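Local structure of glycerate 2-kinase (Pyrococcus horikoshii, 1X3L) at residues K50-A55 with E121-F126; S114-A119 with K183-T188; T291-E296 with G328-T333; K298-F303 with Q345-S350. The protein catalyses the ATP-dependent phosphorylation of D-glycerate to 2-phosphoglycerate, with magnesium as cofactor and several other nucleotides or pyrophosphate accepted as phosphate donors. One frame throughout, in Å; residues are numbered along the deposited sequence.

Interaction 1: K50-A55 with E121-F126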
loop_
_atom_site.group_PDB
_atom_site.type_symbol
_atom_site.label_atom_id
_atom_site.label_comp_id
_atom_site.label_asym_id
_atom_site.label_seq_id
_atom_site.Cartn_x
_atom_site.Cartn_y
_atom_site.Cartn_z
ATOM N N LYS A 50 -5.235 0.832 30.130
ATOM C CA LYS A 50 -4.144 0.044 29.573
ATOM C C LYS A 50 -4.125 0.169 28.053
ATOM O O LYS A 50 -5.066 0.692 27.450
ATOM C CB LYS A 50 -4.301 -1.426 29.967
ATOM C CG LYS A 50 -4.148 -1.692 31.456
ATOM C CD LYS A 50 -4.325 -3.169 31.763
ATOM C CE LYS A 50 -4.150 -3.446 33.248
ATOM N NZ LYS A 50 -5.134 -2.686 34.066
ATOM N N VAL A 51 -3.049 -0.310 27.437
ATOM C CA VAL A 51 -2.907 -0.257 25.986
ATOM C C VAL A 51 -2.751 -1.657 25.403
ATOM O O VAL A 51 -1.907 -2.436 25.847
ATOM C CB VAL A 51 -1.684 0.582 25.570
ATOM C CG1 VAL A 51 -1.547 0.585 24.052
ATOM C CG2 VAL A 51 -1.830 2.001 26.088
ATOM N N TYR A 52 -3.573 -1.967 24.409
ATOM C CA TYR A 52 -3.538 -3.267 23.754
ATOM C C TYR A 52 -3.166 -3.088 22.286
ATOM O O TYR A 52 -3.322 -2.003 21.724
ATOM C CB TYR A 52 -4.906 -3.942 23.866
ATOM C CG TYR A 52 -5.250 -4.403 25.267
ATOM C CD1 TYR A 52 -4.715 -5.584 25.784
ATOM C CD2 TYR A 52 -6.087 -3.643 26.089
ATOM C CE1 TYR A 52 -5.004 -6.001 27.083
ATOM C CE2 TYR A 52 -6.381 -4.051 27.394
ATOM C CZ TYR A 52 -5.835 -5.231 27.884
ATOM O OH TYR A 52 -6.110 -5.640 29.169
ATOM N N VAL A 53 -2.672 -4.153 21.666
ATOM C CA VAL A 53 -2.289 -4.086 20.264
ATOM C C VAL A 53 -2.802 -5.266 19.457
ATOM O O VAL A 53 -2.630 -6.418 19.842
ATOM C CB VAL A 53 -0.749 -4.043 20.089
ATOM C CG1 VAL A 53 -0.396 -4.191 18.612
ATOM C CG2 VAL A 53 -0.189 -2.738 20.630
ATOM N N ILE A 54 -3.442 -4.964 18.335
ATOM C CA ILE A 54 -3.936 -5.986 17.427
ATOM C C ILE A 54 -3.386 -5.608 16.053
ATOM O O ILE A 54 -3.834 -4.632 15.444
ATOM C CB ILE A 54 -5.476 -6.016 17.371
ATOM C CG1 ILE A 54 -6.036 -6.464 18.726
ATOM C CG2 ILE A 54 -5.937 -6.957 16.259
ATOM C CD1 ILE A 54 -7.558 -6.425 18.811
ATOM N N ALA A 55 -2.406 -6.375 15.583
ATOM C CA ALA A 55 -1.774 -6.117 14.296
ATOM C C ALA A 55 -2.043 -7.227 13.291
ATOM O O ALA A 55 -2.025 -8.410 13.633
ATOM C CB ALA A 55 -0.279 -5.941 14.491
ATOM N N GLU A 121 -13.876 -0.119 28.477
ATOM C CA GLU A 121 -14.264 1.162 27.897
ATOM C C GLU A 121 -13.246 2.271 28.154
ATOM O O GLU A 121 -13.302 3.325 27.524
ATOM C CB GLU A 121 -15.627 1.609 28.439
ATOM C CG GLU A 121 -16.812 0.713 28.073
ATOM C CD GLU A 121 -16.763 -0.653 28.743
ATOM O OE1 GLU A 121 -16.118 -0.776 29.808
ATOM O OE2 GLU A 121 -17.385 -1.602 28.215
ATOM N N ASN A 122 -12.319 2.041 29.078
ATOM C CA ASN A 122 -11.320 3.057 29.393
ATOM C C ASN A 122 -9.923 2.704 28.879
ATOM O O ASN A 122 -8.959 3.423 29.146
ATOM C CB ASN A 122 -11.270 3.293 30.905
ATOM C CG ASN A 122 -10.719 2.107 31.657
ATOM O OD1 ASN A 122 -11.222 0.990 31.531
ATOM N ND2 ASN A 122 -9.677 2.340 32.448
ATOM N N ASP A 123 -9.813 1.599 28.147
ATOM C CA ASP A 123 -8.528 1.186 27.590
ATOM C C ASP A 123 -8.399 1.639 26.137
ATOM O O ASP A 123 -9.393 1.967 25.482
ATOM C CB ASP A 123 -8.368 -0.336 27.636
ATOM C CG ASP A 123 -8.409 -0.887 29.041
ATOM O OD1 ASP A 123 -7.872 -0.231 29.959
ATOM O OD2 ASP A 123 -8.967 -1.990 29.221
ATOM N N ILE A 124 -7.169 1.650 25.641
ATOM C CA ILE A 124 -6.894 2.038 24.265
ATOM C C ILE A 124 -6.451 0.796 23.498
ATOM O O ILE A 124 -5.643 0.006 23.996
ATOM C CB ILE A 124 -5.769 3.097 24.191
ATOM C CG1 ILE A 124 -6.232 4.395 24.857
ATOM C CG2 ILE A 124 -5.366 3.343 22.736
ATOM C CD1 ILE A 124 -5.221 5.519 24.779
ATOM N N VAL A 125 -6.990 0.616 22.297
ATOM C CA VAL A 125 -6.633 -0.532 21.472
ATOM C C VAL A 125 -6.107 -0.091 20.111
ATOM O O VAL A 125 -6.847 0.475 19.306
ATOM C CB VAL A 125 -7.844 -1.463 21.231
ATOM C CG1 VAL A 125 -7.424 -2.644 20.364
ATOM C CG2 VAL A 125 -8.411 -1.949 22.562
ATOM N N PHE A 126 -4.827 -0.349 19.862
ATOM C CA PHE A 126 -4.208 -0.009 18.586
ATOM C C PHE A 126 -4.508 -1.117 17.582
ATOM O O PHE A 126 -4.307 -2.296 17.874
ATOM C CB PHE A 126 -2.684 0.107 18.736
ATOM C CG PHE A 126 -2.212 1.453 19.195
ATOM C CD1 PHE A 126 -2.066 2.497 18.290
ATOM C CD2 PHE A 126 -1.911 1.677 20.532
ATOM C CE1 PHE A 126 -1.625 3.748 18.708
ATOM C CE2 PHE A 126 -1.470 2.924 20.964
ATOM C CZ PHE A 126 -1.326 3.961 20.052
HETATM O O HOH W 1 -7.623 -3.821 30.608
#
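Tyr-52 and Phe-126 meet the opposite segment with the edges of their rings. In the plane of the Tyr-52 ring lies Asp-123 OD2, 3.8 Å from Tyr-52 CE2, and the carboxylate plane is turned 67° against the ring. A water also lies at this edge and joins the two groups, 2.8 Å from Tyr-52 OH and donating to Asp-123 OD2. The Phe-126 ring receives Val-51 CG1 at its edge, 3.7 Å from Phe-126 CD2, while Phe-126 CB packs against Val-53 CG2. Between these two layers of side chains the backbones run as neighbouring parallel strands, joined by four nearly straight hydrogen bonds: Ile-124 N to Lys-50 O, Tyr-52 N to Ile-124 O, Phe-126 N to Tyr-52 O and Ile-54 N to Phe-126 O. They are the two middle strands of the six-stranded parallel sheet, which strand 75-81 continues beyond 51-55. Val-51, Val-53, Ile-124 and Phe-126 point to the face where helix 60-70 packs; Tyr-52 and Val-125 point to the other, under helix 103-118, where Ile-54 CD1 lies 4.1 Å from Val-125 CG1. Asp-123 extends the ladder with its side chain: Lys-50 N donates to Asp-123 OD1 at 2.8 Å, from 38° above the carboxylate plane. Its other oxygen, OD2, also accepts from Arg-120 N, and with both oxygens engaged the carboxylate is probably held against turning.

Interaction 2: S114-A119 with K183-T188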
loop_
_atom_site.group_PDB
_atom_site.type_symbol
_atom_site.label_atom_id
_atom_site.label_comp_id
_atom_site.label_asym_id
_atom_site.label_seq_id
_atom_site.Cartn_x
_atom_site.Cartn_y
_atom_site.Cartn_z
ATOM N N SER A 114 -10.457 -12.183 21.561
ATOM C CA SER A 114 -10.190 -12.446 22.966
ATOM C C SER A 114 -9.661 -11.179 23.630
ATOM O O SER A 114 -10.081 -10.814 24.728
ATOM C CB SER A 114 -9.163 -13.571 23.099
ATOM O OG SER A 114 -8.724 -13.698 24.437
ATOM N N ILE A 115 -8.738 -10.508 22.948
ATOM C CA ILE A 115 -8.149 -9.277 23.455
ATOM C C ILE A 115 -9.188 -8.165 23.578
ATOM O O ILE A 115 -9.188 -7.411 24.552
ATOM C CB ILE A 115 -7.001 -8.808 22.538
ATOM C CG1 ILE A 115 -5.850 -9.814 22.616
ATOM C CG2 ILE A 115 -6.533 -7.408 22.937
ATOM C CD1 ILE A 115 -4.751 -9.569 21.615
ATOM N N LEU A 116 -10.072 -8.064 22.590
ATOM C CA LEU A 116 -11.108 -7.037 22.600
ATOM C C LEU A 116 -12.180 -7.333 23.646
ATOM O O LEU A 116 -12.901 -6.437 24.088
ATOM C CB LEU A 116 -11.746 -6.916 21.216
ATOM C CG LEU A 116 -10.828 -6.357 20.125
ATOM C CD1 LEU A 116 -11.562 -6.344 18.792
ATOM C CD2 LEU A 116 -10.382 -4.953 20.509
ATOM N N ASN A 117 -12.288 -8.593 24.040
ATOM C CA ASN A 117 -13.264 -8.962 25.050
ATOM C C ASN A 117 -12.745 -8.482 26.402
ATOM O O ASN A 117 -13.513 -8.065 27.264
ATOM C CB ASN A 117 -13.465 -10.477 25.073
ATOM C CG ASN A 117 -14.510 -10.904 26.079
ATOM O OD1 ASN A 117 -15.667 -10.484 26.002
ATOM N ND2 ASN A 117 -14.111 -11.737 27.035
ATOM N N ARG A 118 -11.425 -8.522 26.562
ATOM C CA ARG A 118 -10.770 -8.104 27.796
ATOM C C ARG A 118 -10.586 -6.589 27.921
ATOM O O ARG A 118 -10.600 -6.054 29.027
ATOM C CB ARG A 118 -9.409 -8.793 27.914
ATOM C CG ARG A 118 -8.587 -8.339 29.106
ATOM C CD ARG A 118 -7.189 -8.937 29.071
ATOM N NE ARG A 118 -6.335 -8.378 30.113
ATOM C CZ ARG A 118 -5.035 -8.631 30.227
ATOM N NH1 ARG A 118 -4.435 -9.439 29.360
ATOM N NH2 ARG A 118 -4.332 -8.071 31.204
ATOM N N ALA A 119 -10.405 -5.897 26.799
ATOM C CA ALA A 119 -10.221 -4.447 26.836
ATOM C C ALA A 119 -11.493 -3.755 27.334
ATOM O O ALA A 119 -12.597 -4.086 26.903
ATOM C CB ALA A 119 -9.845 -3.925 25.448
ATOM N N LYS A 183 -16.389 -2.604 15.625
ATOM C CA LYS A 183 -17.609 -2.661 16.432
ATOM C C LYS A 183 -17.386 -3.411 17.740
ATOM O O LYS A 183 -18.170 -3.277 18.676
ATOM C CB LYS A 183 -18.746 -3.329 15.653
ATOM C CG LYS A 183 -19.297 -2.497 14.513
ATOM C CD LYS A 183 -20.438 -3.207 13.792
ATOM C CE LYS A 183 -21.662 -3.377 14.689
ATOM N NZ LYS A 183 -22.797 -4.022 13.961
ATOM N N MET A 184 -16.307 -4.188 17.805
ATOM C CA MET A 184 -15.990 -4.970 18.999
ATOM C C MET A 184 -15.133 -4.220 20.016
ATOM O O MET A 184 -14.891 -4.722 21.111
ATOM C CB MET A 184 -15.270 -6.264 18.604
ATOM C CG MET A 184 -16.073 -7.176 17.694
ATOM S SD MET A 184 -15.108 -8.599 17.132
ATOM C CE MET A 184 -15.634 -9.840 18.336
ATOM N N ILE A 185 -14.669 -3.027 19.659
ATOM C CA ILE A 185 -13.834 -2.239 20.566
ATOM C C ILE A 185 -14.694 -1.486 21.583
ATOM O O ILE A 185 -15.470 -0.601 21.220
ATOM C CB ILE A 185 -12.977 -1.229 19.779
ATOM C CG1 ILE A 185 -12.053 -1.975 18.806
ATOM C CG2 ILE A 185 -12.169 -0.378 20.734
ATOM C CD1 ILE A 185 -11.277 -1.057 17.872
ATOM N N LYS A 186 -14.549 -1.836 22.856
ATOM C CA LYS A 186 -15.331 -1.204 23.916
ATOM C C LYS A 186 -14.762 0.143 24.345
ATOM O O LYS A 186 -15.498 1.008 24.825
ATOM C CB LYS A 186 -15.418 -2.134 25.132
ATOM C CG LYS A 186 -15.973 -3.508 24.806
ATOM C CD LYS A 186 -15.997 -4.421 26.026
ATOM C CE LYS A 186 -16.414 -5.833 25.634
ATOM N NZ LYS A 186 -16.538 -6.752 26.803
ATOM N N GLY A 187 -13.457 0.322 24.172
ATOM C CA GLY A 187 -12.837 1.579 24.555
ATOM C C GLY A 187 -12.518 2.494 23.385
ATOM O O GLY A 187 -13.370 2.778 22.541
ATOM N N THR A 188 -11.281 2.971 23.342
ATOM C CA THR A 188 -10.849 3.848 22.267
ATOM C C THR A 188 -10.020 3.066 21.260
ATOM O O THR A 188 -9.041 2.413 21.620
ATOM C CB THR A 188 -9.999 5.018 22.798
ATOM O OG1 THR A 188 -10.801 5.846 23.647
ATOM C CG2 THR A 188 -9.475 5.858 21.643
HETATM O O HOH W 2 -12.463 -3.686 23.849
HETATM O O HOH W 3 -15.419 -7.081 22.577
#
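Leu-116 carries the packed part of the contact, its two methyl groups meeting successive residues of the 183-188 segment. Leu-116 CD1 lies 3.7 Å from Met-184 CB, the two side chains crossing at about a right angle, and Leu-116 CD2 lies 3.8 Å from Ile-185 CG1. Leu-116 CG stands anti to its own carbonyl carbon (chi1 -68°), and the two methyls branch from it; the side chain also touches Ile-54 and Val-125 of the parallel sheet. Toward the helix end the contact turns polar and wet. One water donates to Leu-116 O and to Ala-119 O and accepts from Lys-186 N, 3.0 Å away; a second donates to Met-184 O at 2.8 Å and weakly to Leu-116 O. The Lys-186 chain, extended beyond CG, runs past the carbonyls of Leu-116 and Asn-117 in the last turn and of Ala-119 just beyond it, with Lys-186 CD 3.5 Å from Ala-119 O. Its NZ gives Asn-117 O a weak hydrogen bond of 3.3 Å, alongside the Asn-117 side chain, which points the same way. The lysine's charge probably interacts favourably with the partial negative charge of the helix C-terminus, although the guanidinium of Arg-120 stands close to it. Helix 103-118 leads into strand 124-129 and this loop into the adjacent strand 188-194: a packing of helix end against strand-entry loop, where these strands begin in a three-layered, Rossmann-like alpha/beta domain.

Interaction 3: T291-E296 with G328-T333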
loop_
_atom_site.group_PDB
_atom_site.type_symbol
_atom_site.label_atom_id
_atom_site.label_comp_id
_atom_site.label_asym_id
_atom_site.label_seq_id
_atom_site.Cartn_x
_atom_site.Cartn_y
_atom_site.Cartn_z
ATOM N N THR A 291 -0.833 11.508 -7.394
ATOM C CA THR A 291 -0.521 10.345 -6.578
ATOM C C THR A 291 -1.368 9.182 -7.074
ATOM O O THR A 291 -1.418 8.126 -6.444
ATOM C CB THR A 291 -0.851 10.587 -5.092
ATOM O OG1 THR A 291 -2.205 11.040 -4.974
ATOM C CG2 THR A 291 0.087 11.627 -4.499
ATOM N N THR A 292 -2.022 9.385 -8.214
ATOM C CA THR A 292 -2.884 8.366 -8.798
ATOM C C THR A 292 -2.578 8.117 -10.276
ATOM O O THR A 292 -3.475 7.797 -11.063
ATOM C CB THR A 292 -4.374 8.753 -8.649
ATOM O OG1 THR A 292 -4.617 10.014 -9.289
ATOM C CG2 THR A 292 -4.741 8.864 -7.178
ATOM N N LEU A 293 -1.313 8.277 -10.650
ATOM C CA LEU A 293 -0.892 8.040 -12.022
ATOM C C LEU A 293 -1.154 6.576 -12.357
ATOM O O LEU A 293 -0.805 5.678 -11.584
ATOM C CB LEU A 293 0.604 8.324 -12.178
ATOM C CG LEU A 293 1.197 8.049 -13.562
ATOM C CD1 LEU A 293 0.791 9.171 -14.499
ATOM C CD2 LEU A 293 2.720 7.956 -13.483
ATOM N N GLU A 294 -1.776 6.338 -13.505
ATOM C CA GLU A 294 -2.069 4.989 -13.967
ATOM C C GLU A 294 -1.975 5.008 -15.487
ATOM O O GLU A 294 -2.134 6.061 -16.101
ATOM C CB GLU A 294 -3.473 4.563 -13.515
ATOM C CG GLU A 294 -3.594 4.382 -12.003
ATOM C CD GLU A 294 -5.014 4.075 -11.550
ATOM O OE1 GLU A 294 -5.905 4.937 -11.729
ATOM O OE2 GLU A 294 -5.236 2.970 -11.010
ATOM N N GLY A 295 -1.720 3.854 -16.094
ATOM C CA GLY A 295 -1.602 3.803 -17.542
ATOM C C GLY A 295 -0.322 3.119 -17.994
ATOM O O GLY A 295 0.421 2.575 -17.178
ATOM N N GLU A 296 -0.064 3.153 -19.296
ATOM C CA GLU A 296 1.114 2.517 -19.881
ATOM C C GLU A 296 2.418 3.209 -19.480
ATOM O O GLU A 296 2.585 4.420 -19.663
ATOM C CB GLU A 296 0.985 2.498 -21.411
ATOM C CG GLU A 296 1.928 1.529 -22.129
ATOM C CD GLU A 296 1.667 0.071 -21.757
ATOM O OE1 GLU A 296 0.511 -0.265 -21.423
ATOM O OE2 GLU A 296 2.612 -0.740 -21.812
ATOM N N GLY A 328 1.885 6.688 -8.206
ATOM C CA GLY A 328 0.825 5.816 -8.689
ATOM C C GLY A 328 1.400 4.451 -9.005
ATOM O O GLY A 328 2.259 3.951 -8.283
ATOM N N GLU A 329 0.936 3.839 -10.087
ATOM C CA GLU A 329 1.445 2.534 -10.489
ATOM C C GLU A 329 1.109 2.327 -11.961
ATOM O O GLU A 329 -0.055 2.144 -12.319
ATOM C CB GLU A 329 0.818 1.417 -9.644
ATOM C CG GLU A 329 1.516 0.061 -9.812
ATOM C CD GLU A 329 2.762 -0.105 -8.932
ATOM O OE1 GLU A 329 3.498 0.875 -8.708
ATOM O OE2 GLU A 329 3.018 -1.233 -8.469
ATOM N N THR A 330 2.123 2.390 -12.817
ATOM C CA THR A 330 1.902 2.207 -14.246
ATOM C C THR A 330 2.035 0.732 -14.587
ATOM O O THR A 330 2.419 -0.075 -13.745
ATOM C CB THR A 330 2.921 2.993 -15.093
ATOM O OG1 THR A 330 4.247 2.522 -14.807
ATOM C CG2 THR A 330 2.823 4.487 -14.799
ATOM N N THR A 331 1.727 0.384 -15.827
ATOM C CA THR A 331 1.814 -1.003 -16.249
ATOM C C THR A 331 2.399 -1.139 -17.647
ATOM O O THR A 331 2.368 -0.205 -18.450
ATOM C CB THR A 331 0.419 -1.676 -16.243
ATOM O OG1 THR A 331 -0.488 -0.899 -17.035
ATOM C CG2 THR A 331 -0.124 -1.784 -14.834
ATOM N N VAL A 332 2.936 -2.317 -17.928
ATOM C CA VAL A 332 3.500 -2.594 -19.232
ATOM C C VAL A 332 2.621 -3.653 -19.892
ATOM O O VAL A 332 2.411 -4.736 -19.343
ATOM C CB VAL A 332 4.947 -3.116 -19.125
ATOM C CG1 VAL A 332 5.510 -3.384 -20.520
ATOM C CG2 VAL A 332 5.811 -2.096 -18.390
ATOM N N THR A 333 2.092 -3.319 -21.061
ATOM C CA THR A 333 1.245 -4.236 -21.808
ATOM C C THR A 333 2.137 -5.083 -22.704
ATOM O O THR A 333 2.771 -4.567 -23.624
ATOM C CB THR A 333 0.242 -3.470 -22.685
ATOM O OG1 THR A 333 -0.565 -2.629 -21.855
ATOM C CG2 THR A 333 -0.655 -4.440 -23.450
HETATM O O HOH W 4 -1.712 1.330 -14.598
HETATM O O HOH W 5 -1.530 -0.146 -19.518
#
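Thr-291 O approaches Gly-328 CA to 3.9 Å, where the chain turns a corner. At Leu-293 the two backbones come together in a parallel bridge: Leu-293 O accepts from Glu-329 N at 2.9 Å and is also approached by Gly-328 CA. A side chain at Gly-328 would run into that same carbonyl oxygen, and the close pass depends on its absence. Leu-293 CD2 meets Thr-330 CG2 at 3.7 Å. Past Glu-294, Gly-295 N reaches Glu-329 O through a water, whereas Gly-295 O binds Thr-331 N directly. Glu-296, at the N-cap position of helix 297-314, bends at chi2 (63°), which brings its carboxylate back to the partner chain. Its OE2 accepts from Thr-333 N through the syn lone pair at 2.7 Å, and OE1 accepts a hydrogen bond from Thr-333 OG1 at 2.6 Å, on its syn side and 25° out of the carboxylate plane. A water joins OE1 to Thr-331 OG1. An alanine in place of Glu-296 would probably leave both Thr-333 donors without their acceptor and the end of the 328-333 segment freer to move. The pairing continues beyond parallel strands 285-290 and 322-328 of the mixed sheet, and Thr-330 tucks between helices 297-314 and 343-351, touching Ala-300 of the first and Ile-347 of the second.

Interaction 4: K298-F303 with Q345-S350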
loop_
_atom_site.group_PDB
_atom_site.type_symbol
_atom_site.label_atom_id
_atom_site.label_comp_id
_atom_site.label_asym_id
_atom_site.label_seq_id
_atom_site.Cartn_x
_atom_site.Cartn_y
_atom_site.Cartn_z
ATOM N N LYS A 298 5.583 3.137 -20.721
ATOM C CA LYS A 298 6.305 3.798 -21.810
ATOM C C LYS A 298 5.782 5.211 -22.065
ATOM O O LYS A 298 6.549 6.169 -22.204
ATOM C CB LYS A 298 6.179 2.971 -23.094
ATOM C CG LYS A 298 6.653 3.687 -24.352
ATOM C CD LYS A 298 6.233 2.922 -25.603
ATOM C CE LYS A 298 6.488 3.725 -26.873
ATOM N NZ LYS A 298 7.936 3.971 -27.127
ATOM N N ASP A 299 4.464 5.327 -22.119
ATOM C CA ASP A 299 3.812 6.601 -22.362
ATOM C C ASP A 299 3.937 7.564 -21.180
ATOM O O ASP A 299 4.048 8.777 -21.374
ATOM C CB ASP A 299 2.361 6.322 -22.750
ATOM C CG ASP A 299 2.276 5.475 -24.022
ATOM O OD1 ASP A 299 2.578 6.016 -25.108
ATOM O OD2 ASP A 299 1.946 4.272 -23.941
ATOM N N ALA A 300 3.940 7.035 -19.960
ATOM C CA ALA A 300 4.107 7.896 -18.791
ATOM C C ALA A 300 5.484 8.555 -18.903
ATOM O O ALA A 300 5.655 9.728 -18.570
ATOM C CB ALA A 300 4.008 7.079 -17.502
ATOM N N GLY A 301 6.463 7.800 -19.399
ATOM C CA GLY A 301 7.805 8.339 -19.559
ATOM C C GLY A 301 7.861 9.434 -20.619
ATOM O O GLY A 301 8.595 10.418 -20.486
ATOM N N LEU A 302 7.093 9.266 -21.688
ATOM C CA LEU A 302 7.065 10.269 -22.746
ATOM C C LEU A 302 6.382 11.539 -22.252
ATOM O O LEU A 302 6.805 12.640 -22.585
ATOM C CB LEU A 302 6.321 9.737 -23.979
ATOM C CG LEU A 302 7.005 8.657 -24.830
ATOM C CD1 LEU A 302 6.102 8.285 -26.015
ATOM C CD2 LEU A 302 8.335 9.173 -25.346
ATOM N N PHE A 303 5.332 11.386 -21.448
ATOM C CA PHE A 303 4.590 12.538 -20.942
ATOM C C PHE A 303 5.379 13.321 -19.889
ATOM O O PHE A 303 5.429 14.547 -19.937
ATOM C CB PHE A 303 3.220 12.081 -20.414
ATOM C CG PHE A 303 2.353 11.423 -21.478
ATOM C CD1 PHE A 303 2.214 12.003 -22.738
ATOM C CD2 PHE A 303 1.687 10.225 -21.233
ATOM C CE1 PHE A 303 1.437 11.402 -23.729
ATOM C CE2 PHE A 303 0.898 9.613 -22.238
ATOM C CZ PHE A 303 0.778 10.205 -23.478
ATOM N N GLN A 345 11.190 0.851 -15.141
ATOM C CA GLN A 345 12.343 0.823 -16.030
ATOM C C GLN A 345 11.931 1.367 -17.397
ATOM O O GLN A 345 12.713 2.051 -18.059
ATOM C CB GLN A 345 12.872 -0.598 -16.173
ATOM C CG GLN A 345 13.498 -1.139 -14.892
ATOM C CD GLN A 345 13.714 -2.632 -14.960
ATOM O OE1 GLN A 345 14.546 -3.120 -15.729
ATOM N NE2 GLN A 345 12.951 -3.374 -14.167
ATOM N N GLU A 346 10.703 1.081 -17.825
ATOM C CA GLU A 346 10.267 1.589 -19.122
ATOM C C GLU A 346 9.952 3.084 -19.069
ATOM O O GLU A 346 10.140 3.791 -20.053
ATOM C CB GLU A 346 9.073 0.781 -19.658
ATOM C CG GLU A 346 9.527 -0.475 -20.402
ATOM C CD GLU A 346 8.444 -1.106 -21.269
ATOM O OE1 GLU A 346 7.536 -0.379 -21.724
ATOM O OE2 GLU A 346 8.516 -2.333 -21.514
ATOM N N ILE A 347 9.491 3.567 -17.920
ATOM C CA ILE A 347 9.211 4.993 -17.772
ATOM C C ILE A 347 10.526 5.745 -17.963
ATOM O O ILE A 347 10.618 6.688 -18.756
ATOM C CB ILE A 347 8.687 5.336 -16.359
ATOM C CG1 ILE A 347 7.239 4.860 -16.196
ATOM C CG2 ILE A 347 8.811 6.838 -16.113
ATOM C CD1 ILE A 347 6.670 5.115 -14.803
ATOM N N ALA A 348 11.540 5.318 -17.216
ATOM C CA ALA A 348 12.864 5.931 -17.268
ATOM C C ALA A 348 13.490 5.880 -18.656
ATOM O O ALA A 348 13.949 6.899 -19.177
ATOM C CB ALA A 348 13.791 5.239 -16.269
ATOM N N LEU A 349 13.507 4.692 -19.255
ATOM C CA LEU A 349 14.115 4.531 -20.568
ATOM C C LEU A 349 13.376 5.306 -21.653
ATOM O O LEU A 349 13.997 5.911 -22.527
ATOM C CB LEU A 349 14.181 3.042 -20.943
ATOM C CG LEU A 349 14.850 2.719 -22.288
ATOM C CD1 LEU A 349 16.325 3.131 -22.254
ATOM C CD2 LEU A 349 14.728 1.226 -22.575
ATOM N N SER A 350 12.050 5.306 -21.585
ATOM C CA SER A 350 11.252 5.996 -22.595
ATOM C C SER A 350 11.500 7.502 -22.571
ATOM O O SER A 350 11.475 8.169 -23.608
ATOM C CB SER A 350 9.764 5.710 -22.368
ATOM O OG SER A 350 8.980 6.233 -23.423
HETATM O O HOH W 6 4.983 0.380 -21.200
HETATM O O HOH W 7 10.346 6.281 -26.189
#
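A close helix-helix crossing joins helices 297-314 and 343-351, which lie in the alpha/beta domain containing the mixed sheet; the second belongs to the MOFRL family region. The axes of the segments approach to 7.0 Å at a crossing angle of -40°, and Gly-301 permits this. Its CA lies 3.4 Å from Ile-347 O in a CA-H...O contact, and a CB on this residue would collide with that oxygen and press on Ser-350 CB. On one side of the glycine Ile-347 packs against the other helix, with CG2 3.9 Å from Gly-301 CA and CG1 4.1 Å from Ala-300 CB. On the other side the contact is polar. Ser-350 OG, anti to its backbone N (chi1 -173°), donates to Lys-298 O at 2.7 Å. That carbonyl also accepts the helical bond from Leu-302 N, and the two donors reach it from opposite faces of its plane. Ser-350 OG further packs against Leu-302 CG and accepts from a water that has a weak bond to Lys-298 NZ. An alanine in place of Ser-350 would probably leave Lys-298 O with its helical bond but without a tie to the second helix, and the water without its acceptor. Glu-346 takes part at the start of helix 297-314: its OE2 is held by His-403 ND1, and the side chain touches Leu-400 of helix 396-401. A further water accepts from Lys-298 N and donates to Glu-346 OE1 at 2.7 Å.

How the interactions relate
From the N terminus, interaction 1 closes a loop of 65 residues, setting strand 124-129 beside 51-56 in the parallel sheet. Interaction 2 opens inside that loop and closes one of 63 residues beyond it, so the two cross; they touch where Thr-188 continues the sheet, its N and O pairing with Asp-123 O and Val-125 N. Interactions 3 and 4 follow in series on the opposite side of the chain's centre, closing loops of 31 and 41 residues. They too cross, the segments alternating as 291-296, 298-303, 328-333, 345-350, and they touch through Thr-330 and Val-332 against Ala-300, Glu-346 and Ile-347, tying the extensions of the mixed-sheet strands to a helix pair.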